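Local coordinates for histone fold protein (Methanopyrus kandleri, PDB 1F1E), which probably binds and packages DNA as an archaeal histone, with two histone folds fused in one chain that pair with each other, at residues I13-I18 against T116-E121; M38-A43 against Y108-I112; K122-A127 against D139-A143; A45-L50 against H62-L66. All coordinates share one frame. Residues are numbered along the deposited sequence.

Contact 1: residues I13-I18 against T116-E121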
# COMPACT_ATOMS: atom_id res chain seq x y z
N ILE A 13 15.69 14.18 6.72
CA ILE A 13 15.33 12.78 6.86
C ILE A 13 15.42 12.14 5.49
O ILE A 13 15.96 11.07 5.31
CB ILE A 13 14.00 12.63 7.55
CG1 ILE A 13 14.06 13.07 9.01
CG2 ILE A 13 13.47 11.22 7.46
CD1 ILE A 13 12.68 13.39 9.59
N PHE A 14 14.83 12.79 4.49
CA PHE A 14 14.93 12.24 3.12
C PHE A 14 16.38 12.08 2.71
O PHE A 14 16.79 11.08 2.12
CB PHE A 14 14.21 13.19 2.19
CG PHE A 14 14.13 12.73 0.77
CD1 PHE A 14 15.03 13.14 -0.16
CD2 PHE A 14 13.13 11.84 0.38
CE1 PHE A 14 14.98 12.74 -1.49
CE2 PHE A 14 13.09 11.41 -0.91
CZ PHE A 14 14.00 11.85 -1.84
N ARG A 15 17.17 13.11 3.05
CA ARG A 15 18.58 13.08 2.65
C ARG A 15 19.37 11.98 3.33
O ARG A 15 20.40 11.48 2.88
CB ARG A 15 19.15 14.48 2.94
CG ARG A 15 20.15 15.10 2.07
CD ARG A 15 20.63 16.41 2.67
NE ARG A 15 20.10 17.58 1.95
CZ ARG A 15 20.59 17.94 0.77
NH1 ARG A 15 20.10 19.00 0.14
NH2 ARG A 15 21.57 17.25 0.19
N GLN A 16 18.92 11.46 4.47
CA GLN A 16 19.55 10.33 5.09
C GLN A 16 19.57 9.14 4.16
O GLN A 16 20.42 8.27 4.29
CB GLN A 16 18.77 9.84 6.33
CG GLN A 16 18.85 10.81 7.48
CD GLN A 16 17.95 10.53 8.66
OE1 GLN A 16 17.94 11.26 9.64
NE2 GLN A 16 17.17 9.46 8.60
N GLY A 17 18.65 9.10 3.20
CA GLY A 17 18.63 7.97 2.30
C GLY A 17 19.37 8.24 1.01
O GLY A 17 19.40 7.32 0.18
N ILE A 18 19.93 9.42 0.76
CA ILE A 18 20.53 9.60 -0.57
C ILE A 18 22.04 9.52 -0.53
O ILE A 18 22.72 9.85 -1.50
CB ILE A 18 20.04 10.90 -1.27
CG1 ILE A 18 20.59 12.17 -0.67
CG2 ILE A 18 18.52 10.81 -1.33
CD1 ILE A 18 20.10 13.51 -1.12
N THR A 116 10.19 7.96 4.74
CA THR A 116 10.78 9.09 4.03
C THR A 116 12.24 8.80 3.62
O THR A 116 12.57 9.06 2.47
CB THR A 116 10.69 10.33 4.92
OG1 THR A 116 9.34 10.64 5.19
CG2 THR A 116 11.23 11.57 4.23
N GLU A 117 13.01 8.24 4.53
CA GLU A 117 14.37 7.82 4.23
C GLU A 117 14.39 6.79 3.13
O GLU A 117 15.18 6.84 2.20
CB GLU A 117 14.97 7.26 5.52
CG GLU A 117 16.42 6.83 5.38
CD GLU A 117 16.86 6.23 6.71
OE1 GLU A 117 16.46 5.11 7.05
OE2 GLU A 117 17.61 6.97 7.35
N GLU A 118 13.49 5.83 3.19
CA GLU A 118 13.37 4.81 2.16
C GLU A 118 13.01 5.39 0.79
O GLU A 118 13.52 4.98 -0.26
CB GLU A 118 12.36 3.77 2.56
CG GLU A 118 12.41 2.49 1.82
CD GLU A 118 11.42 1.58 2.56
OE1 GLU A 118 11.79 0.51 3.07
OE2 GLU A 118 10.25 2.01 2.59
N LEU A 119 12.17 6.40 0.86
CA LEU A 119 11.90 7.12 -0.40
C LEU A 119 13.15 7.76 -0.97
O LEU A 119 13.34 7.75 -2.20
CB LEU A 119 10.83 8.15 -0.12
CG LEU A 119 10.13 8.77 -1.33
CD1 LEU A 119 9.23 7.71 -2.01
CD2 LEU A 119 9.43 10.05 -0.93
N GLY A 120 13.98 8.32 -0.11
CA GLY A 120 15.23 8.91 -0.55
C GLY A 120 16.12 7.83 -1.15
O GLY A 120 16.79 7.99 -2.17
N GLU A 121 16.16 6.65 -0.55
CA GLU A 121 16.95 5.58 -1.14
C GLU A 121 16.46 5.21 -2.53
O GLU A 121 17.24 4.96 -3.46
CB GLU A 121 16.88 4.33 -0.28
CG GLU A 121 17.49 4.48 1.08
CD GLU A 121 17.28 3.30 2.01
OE1 GLU A 121 17.62 3.44 3.19
OE2 GLU A 121 16.88 2.18 1.57
O HOH W 1 19.93 5.19 3.90
O HOH W 2 20.22 5.85 6.29
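The C-terminal end of helix 7-15 and the turn after it lie against the middle of helix 102-129. The backbones come very close: CA of Phe14 is 4.6 Å from CA of Glu117, and CA of Gly17 is 4.5 Å from CA of Glu121. A type I beta turn from Arg15 to Ile18 brings Gly17 onto the helix. Two glycines make it possible. A CB on Gly17 would clash with Glu117 O, and one on Gly120 would clash with Phe14 O. Gly17 O also makes a CA-H...O contact with Glu121 CA at 3.3 Å. The Phe14 side chain reaches over the bare backbone of Gly120. Gly120 CA sits over the ring face in a CH-pi contact, 3.6 Å from the ring centroid. Phe14 CE2 also meets Leu119 CD2 at 3.9 Å. Ile13 CG2 packs on Thr116 CB at 3.9 Å. At the margin, Gln16 NE2 donates a hydrogen bond to Glu117 OE2 (2.8 Å). Two waters lie within hydrogen-bonding reach of Gln16 O, one also near Glu121 OE1, the other, weakly, near Glu117 OE2. Arg114 forms salt bridges with both Glu117 and Glu121. Ile31 and Leu23 extend the apolar side around Phe14. The contact joins the short first helix of one histone fold to the long central helix of the other. Without side chains, Gly17 can meet the helix backbone directly and Gly120 can lie under the Phe14 ring, while polar bonds stay at the margin.

Contact 2: residues M38-A43 against Y108-I112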
# COMPACT_ATOMS: atom_id res chain seq x y z
N MSE A 38 1.72 11.86 2.98
CA MSE A 38 2.00 10.50 3.41
C MSE A 38 1.82 10.33 4.90
O MSE A 38 1.24 9.35 5.34
CB MSE A 38 3.41 10.08 2.99
CG MSE A 38 3.78 8.71 3.42
SE MSE A 38 4.53 8.59 5.07
CE MSE A 38 6.07 9.44 4.87
N ALA A 39 2.30 11.27 5.69
CA ALA A 39 2.13 11.18 7.13
C ALA A 39 0.67 11.13 7.50
O ALA A 39 0.25 10.37 8.40
CB ALA A 39 2.85 12.32 7.84
N GLU A 40 -0.16 11.95 6.83
CA GLU A 40 -1.58 11.96 7.11
C GLU A 40 -2.24 10.66 6.70
O GLU A 40 -3.09 10.13 7.42
CB GLU A 40 -2.19 13.19 6.43
CG GLU A 40 -3.67 13.29 6.63
CD GLU A 40 -4.26 14.66 6.37
OE1 GLU A 40 -3.54 15.53 5.91
OE2 GLU A 40 -5.42 14.81 6.69
N TYR A 41 -1.87 10.14 5.55
CA TYR A 41 -2.35 8.89 5.06
C TYR A 41 -2.06 7.77 6.07
O TYR A 41 -2.88 6.94 6.39
CB TYR A 41 -1.71 8.61 3.68
CG TYR A 41 -1.78 7.14 3.33
CD1 TYR A 41 -2.88 6.49 2.82
CD2 TYR A 41 -0.65 6.37 3.48
CE1 TYR A 41 -2.83 5.16 2.52
CE2 TYR A 41 -0.57 5.02 3.19
CZ TYR A 41 -1.70 4.42 2.70
OH TYR A 41 -1.65 3.07 2.40
N VAL A 42 -0.82 7.76 6.59
CA VAL A 42 -0.39 6.75 7.54
C VAL A 42 -1.16 6.92 8.84
O VAL A 42 -1.60 5.95 9.43
CB VAL A 42 1.11 6.77 7.79
CG1 VAL A 42 1.48 5.79 8.87
CG2 VAL A 42 1.84 6.41 6.49
N ALA A 43 -1.41 8.11 9.28
CA ALA A 43 -2.17 8.34 10.51
C ALA A 43 -3.63 7.88 10.34
O ALA A 43 -4.21 7.23 11.24
CB ALA A 43 -2.08 9.80 10.87
N TYR A 108 4.86 5.22 15.17
CA TYR A 108 4.34 6.01 14.04
C TYR A 108 5.42 6.96 13.52
O TYR A 108 5.64 7.08 12.30
CB TYR A 108 3.13 6.78 14.54
CG TYR A 108 2.68 7.79 13.50
CD1 TYR A 108 2.07 7.41 12.32
CD2 TYR A 108 2.90 9.12 13.68
CE1 TYR A 108 1.69 8.37 11.41
CE2 TYR A 108 2.54 10.10 12.79
CZ TYR A 108 1.93 9.70 11.62
OH TYR A 108 1.58 10.66 10.75
N ASN A 109 6.12 7.63 14.45
CA ASN A 109 7.21 8.51 14.06
C ASN A 109 8.30 7.75 13.31
O ASN A 109 8.69 8.18 12.20
CB ASN A 109 7.75 9.17 15.33
CG ASN A 109 8.37 10.52 15.11
OD1 ASN A 109 8.55 11.02 14.02
ND2 ASN A 109 8.70 11.12 16.26
N LYS A 110 8.74 6.62 13.84
CA LYS A 110 9.74 5.83 13.10
C LYS A 110 9.23 5.38 11.76
O LYS A 110 9.97 5.37 10.79
CB LYS A 110 10.12 4.60 13.95
CG LYS A 110 11.00 4.97 15.13
CD LYS A 110 11.46 3.47 15.89
N LEU A 111 7.96 5.03 11.65
CA LEU A 111 7.41 4.61 10.38
C LEU A 111 7.47 5.74 9.38
O LEU A 111 7.88 5.50 8.25
CB LEU A 111 5.99 4.13 10.62
CG LEU A 111 5.18 3.64 9.42
CD1 LEU A 111 5.94 2.60 8.60
CD2 LEU A 111 3.82 3.10 9.82
N ILE A 112 6.97 6.91 9.68
CA ILE A 112 6.93 7.95 8.67
C ILE A 112 8.33 8.41 8.36
O ILE A 112 8.63 8.79 7.22
CB ILE A 112 5.96 9.09 9.06
CG1 ILE A 112 6.35 9.89 10.28
CG2 ILE A 112 4.54 8.57 9.17
CD1 ILE A 112 5.51 11.13 10.51
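Val42 and Ile112 meet at the apolar centre, with Val42 CB 4.1 Å from Ile112 CG2. Val42 CG1 also touches Leu111 CD2 (3.7 Å) and the edge of the Tyr108 ring at CE1 (3.6 Å). Ala39 CB packs on Ile112 CD1 at 4.0 Å. Met38, modelled as selenomethionine, adds its SE atom 4.1 Å from Ile112 CG2. The two segments belong to the long central helices of the two histone folds, 25-51 and 102-129. They cross at 136°, with local axes 10.5 Å apart at closest approach. This is the handshake arrangement of histone pairs, here made within one chain. The spacing leaves room for branched and aromatic side chains between the backbones. Leu66 and Leu63 of helix 60-70 and Leu92 of helix 85-94 pack around this centre. Toward the polar edge, Ala43 CB lies 4.1 Å from Tyr108 CE1. There the Tyr108 hydroxyl crosses to the other helix, and its OH donates a 2.7 Å hydrogen bond to Ala39 O, which also accepts the helical bond from Ala43 N.

Contact 3: residues K122-A127 against D139-A143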
# COMPACT_ATOMS: atom_id res chain seq x y z
N LYS A 122 15.16 5.10 -2.70
CA LYS A 122 14.61 4.74 -3.97
C LYS A 122 14.87 5.83 -5.01
O LYS A 122 15.21 5.55 -6.17
CB LYS A 122 13.09 4.46 -3.82
CG LYS A 122 12.50 3.82 -5.11
CD LYS A 122 13.05 2.43 -5.33
CE LYS A 122 12.49 1.67 -6.51
NZ LYS A 122 13.30 0.39 -6.50
N ALA A 123 14.68 7.10 -4.60
CA ALA A 123 14.98 8.20 -5.52
C ALA A 123 16.45 8.18 -5.94
O ALA A 123 16.76 8.47 -7.09
CB ALA A 123 14.58 9.52 -4.84
N ALA A 124 17.35 7.86 -5.01
CA ALA A 124 18.78 7.78 -5.25
C ALA A 124 19.03 6.71 -6.31
O ALA A 124 19.83 6.88 -7.26
CB ALA A 124 19.57 7.58 -3.99
N GLU A 125 18.30 5.62 -6.18
CA GLU A 125 18.44 4.54 -7.13
C GLU A 125 18.05 4.99 -8.53
O GLU A 125 18.70 4.66 -9.53
CB GLU A 125 17.61 3.34 -6.64
CG GLU A 125 17.47 2.25 -7.69
CD GLU A 125 16.64 1.08 -7.21
OE1 GLU A 125 15.98 1.06 -6.16
OE2 GLU A 125 16.67 0.10 -8.00
N TYR A 126 17.00 5.79 -8.65
CA TYR A 126 16.63 6.31 -9.98
C TYR A 126 17.65 7.30 -10.51
O TYR A 126 17.94 7.31 -11.72
CB TYR A 126 15.25 6.90 -9.92
CG TYR A 126 14.10 5.89 -9.88
CD1 TYR A 126 14.01 4.89 -10.89
CD2 TYR A 126 13.17 5.89 -8.89
CE1 TYR A 126 12.95 3.99 -10.80
CE2 TYR A 126 12.12 4.99 -8.83
CZ TYR A 126 12.01 4.03 -9.79
OH TYR A 126 10.99 3.13 -9.76
N ALA A 127 18.23 8.12 -9.62
CA ALA A 127 19.28 9.00 -10.13
C ALA A 127 20.46 8.21 -10.64
O ALA A 127 21.08 8.53 -11.65
CB ALA A 127 19.70 9.91 -9.00
N ASP A 139 13.13 11.81 -10.07
CA ASP A 139 13.49 10.61 -9.31
C ASP A 139 12.58 10.39 -8.14
O ASP A 139 12.20 9.29 -7.76
CB ASP A 139 14.92 10.85 -8.79
CG ASP A 139 15.94 11.04 -9.90
OD1 ASP A 139 15.79 10.37 -10.95
OD2 ASP A 139 16.83 11.89 -9.65
N VAL A 140 12.23 11.52 -7.49
CA VAL A 140 11.32 11.47 -6.37
C VAL A 140 9.93 11.09 -6.81
O VAL A 140 9.27 10.24 -6.17
CB VAL A 140 11.24 12.79 -5.57
CG1 VAL A 140 10.41 12.54 -4.31
CG2 VAL A 140 12.61 13.32 -5.23
N GLU A 141 9.45 11.65 -7.93
CA GLU A 141 8.15 11.29 -8.44
C GLU A 141 8.03 9.80 -8.76
O GLU A 141 7.06 9.13 -8.38
CB GLU A 141 7.87 12.09 -9.74
CG GLU A 141 7.61 13.56 -9.52
CD GLU A 141 7.70 14.42 -10.76
OE1 GLU A 141 7.58 15.63 -10.63
OE2 GLU A 141 7.95 13.89 -11.88
N LYS A 142 9.08 9.28 -9.37
CA LYS A 142 9.07 7.85 -9.70
C LYS A 142 9.14 6.97 -8.46
O LYS A 142 8.46 5.94 -8.34
CB LYS A 142 10.30 7.54 -10.59
CG LYS A 142 10.31 7.90 -12.05
CD LYS A 142 11.69 7.52 -12.59
CE LYS A 142 12.02 7.76 -14.05
NZ LYS A 142 13.38 7.21 -14.38
N ALA A 143 9.95 7.45 -7.47
CA ALA A 143 10.00 6.73 -6.21
C ALA A 143 8.66 6.68 -5.48
O ALA A 143 8.26 5.63 -4.95
CB ALA A 143 11.07 7.34 -5.30
O HOH W 3 16.14 7.07 -13.57
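Ala123 offers a low surface on helix 102-129, and helix 137-147 settles against it. CA of Ala123 is 4.7 Å from CA of Asp139. Ala143 is the matching small residue: its CB lies 4.2 Å from Ala123 CB and 3.8 Å from Lys122 CG. Asp139 CB presses on the backbone at Ala123 O, 3.5 Å away. Val140 points away, toward Ala27, Thr30 and Ile31 of helix 25-51; its CG2 only grazes Ala123 CB at 4.3 Å. The local axes approach to 8.0 Å and make an angle of 124°, and the small alanines permit this spacing. In a histone fold the long central helix is followed by a short strand and a short last helix. This contact folds that last helix back on the end of the central one in the second histone fold of the chain. Strand 134-135 lies between them in sequence, and its Val135 touches Ala123, Ala127 and Val140. Tyr126 is the large bump. Its ring lies in the hollow formed by Asp139, Lys142 and Ala143. Lys142 CB is 3.9 Å from the Tyr126 ring centroid in a CH-pi contact over the face. Tyr126 CE2 also reaches Ala143 N at 3.6 Å. Asp139 fits beside Tyr126 and Ala127, with OD2 3.5 Å from Ala127 CB, and its carboxylate forms a salt bridge with Arg132. On the outer side, a water donates to Tyr126 O (2.6 Å) and accepts from Lys142 NZ (2.9 Å).

Contact 4: residues A45-L50 against H62-L66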
# COMPACT_ATOMS: atom_id res chain seq x y z
N ALA A 45 -4.56 5.62 8.27
CA ALA A 45 -4.48 4.14 8.23
C ALA A 45 -4.37 3.55 9.60
O ALA A 45 -5.02 2.54 9.88
CB ALA A 45 -3.30 3.76 7.37
N ALA A 46 -3.59 4.19 10.47
CA ALA A 46 -3.49 3.80 11.85
C ALA A 46 -4.86 3.85 12.52
O ALA A 46 -5.15 2.89 13.23
CB ALA A 46 -2.51 4.71 12.56
N LYS A 47 -5.64 4.88 12.25
CA LYS A 47 -6.99 4.90 12.82
C LYS A 47 -7.82 3.73 12.29
O LYS A 47 -8.53 3.06 13.06
CB LYS A 47 -7.65 6.23 12.53
CG LYS A 47 -9.11 6.38 12.91
CD LYS A 47 -9.39 6.29 14.41
CE LYS A 47 -10.83 6.74 14.67
NZ LYS A 47 -11.13 6.46 16.09
N SER A 48 -7.74 3.45 10.99
CA SER A 48 -8.46 2.34 10.38
C SER A 48 -8.06 1.04 11.07
O SER A 48 -8.98 0.25 11.40
CB SER A 48 -8.18 2.25 8.90
OG SER A 48 -8.67 3.39 8.22
N VAL A 49 -6.79 0.79 11.31
CA VAL A 49 -6.34 -0.45 11.95
C VAL A 49 -6.81 -0.48 13.38
O VAL A 49 -7.23 -1.55 13.86
CB VAL A 49 -4.83 -0.60 11.76
CG1 VAL A 49 -4.29 -1.77 12.56
CG2 VAL A 49 -4.51 -0.70 10.27
N LEU A 50 -6.82 0.66 14.10
CA LEU A 50 -7.41 0.68 15.45
C LEU A 50 -8.92 0.70 15.51
O LEU A 50 -9.56 0.03 16.37
CB LEU A 50 -6.78 1.87 16.20
CG LEU A 50 -7.45 2.23 17.52
CD1 LEU A 50 -7.01 1.30 18.63
CD2 LEU A 50 -7.16 3.68 17.87
N HIS A 62 -0.55 -1.73 16.33
CA HIS A 62 -1.25 -1.19 15.19
C HIS A 62 -0.32 -0.61 14.11
O HIS A 62 -0.58 -0.80 12.90
CB HIS A 62 -2.20 -0.08 15.68
CG HIS A 62 -3.08 -0.72 16.70
ND1 HIS A 62 -3.52 -0.01 17.74
CD2 HIS A 62 -3.61 -1.94 16.87
CE1 HIS A 62 -4.28 -0.71 18.55
NE2 HIS A 62 -4.36 -1.96 18.02
N LEU A 63 0.74 0.05 14.57
CA LEU A 63 1.65 0.60 13.59
C LEU A 63 2.53 -0.48 12.98
O LEU A 63 2.90 -0.37 11.82
CB LEU A 63 2.52 1.66 14.25
CG LEU A 63 1.92 2.99 14.65
CD1 LEU A 63 1.13 3.60 13.51
CD2 LEU A 63 1.12 2.88 15.91
N LYS A 64 2.79 -1.54 13.77
CA LYS A 64 3.53 -2.64 13.19
C LYS A 64 2.76 -3.29 12.06
O LYS A 64 3.29 -3.65 10.98
CB LYS A 64 3.86 -3.60 14.33
N ALA A 65 1.45 -3.43 12.25
CA ALA A 65 0.64 -3.92 11.13
C ALA A 65 0.73 -3.02 9.92
O ALA A 65 0.87 -3.55 8.82
CB ALA A 65 -0.81 -4.09 11.56
N LEU A 66 0.72 -1.71 10.04
CA LEU A 66 0.78 -0.84 8.89
C LEU A 66 2.14 -0.98 8.21
O LEU A 66 2.25 -0.95 6.99
CB LEU A 66 0.60 0.66 9.19
CG LEU A 66 -0.72 1.27 9.55
CD1 LEU A 66 -0.53 2.75 9.79
CD2 LEU A 66 -1.75 0.97 8.46
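This is a buried apolar helix-helix contact within the first histone fold, near one end of the chain's long body. The C-terminal part of helix 25-51 meets the first turns of helix 60-70. The local axes come within 9.2 Å and make an angle of 116°. Leu66 does much of the joining. Its CD2 touches Ala45 CB at 3.4 Å and Val49 CG2 at 3.7 Å, while its CD1 lies 3.4 Å from Ala46 N. The two small alanines leave the space that this leucine fills. Leu63 approaches Ala46 from another side, with CD1 3.9 Å from Ala46 CB. Val49 points across the interface; its CG1 is 3.8 Å from His62 O and 4.3 Å from Ala65 CB. Further toward the helix end, Leu50 packs on the imidazole of His62. Leu50 CB lies over one face of the ring, and Leu50 CD1 is 3.4 Å from His62 CE1. Leu58 of strand 57-58 touches Ala46, Leu50 and Leu63. Leu107 and Leu111 of helix 102-129 bring in the other histone fold. The second subunit also packs here: Ala52 of that subunit lies on His62, and Val69 of that subunit on Ala45. A short helix turned back across the end of a long one, with a short strand between them in sequence, is the helix-strand-helix that forms the C-terminal part of the three-helix histone fold.

How the contacts relate
From the N terminus, contact 1 opens first, at helix 7-15. Contact 2 and then contact 4 open along helix 25-51. Contact 4 closes first, at helix 60-70, and is nested inside contact 2. Contact 2 closes on helix 102-129 and is itself nested inside contact 1, which closes further along that helix. Contact 3 follows in series. Contacts 3 and 4 make equivalent turns in the two histone folds, with centres about 27 Å apart on opposite sides of the chain's centre. Contacts 1 and 2 join one fold to the other. Phe14 links contact 1 to Ala123 and Val140 of contact 3, while Leu66 and Leu63 link contact 4 to contact 2.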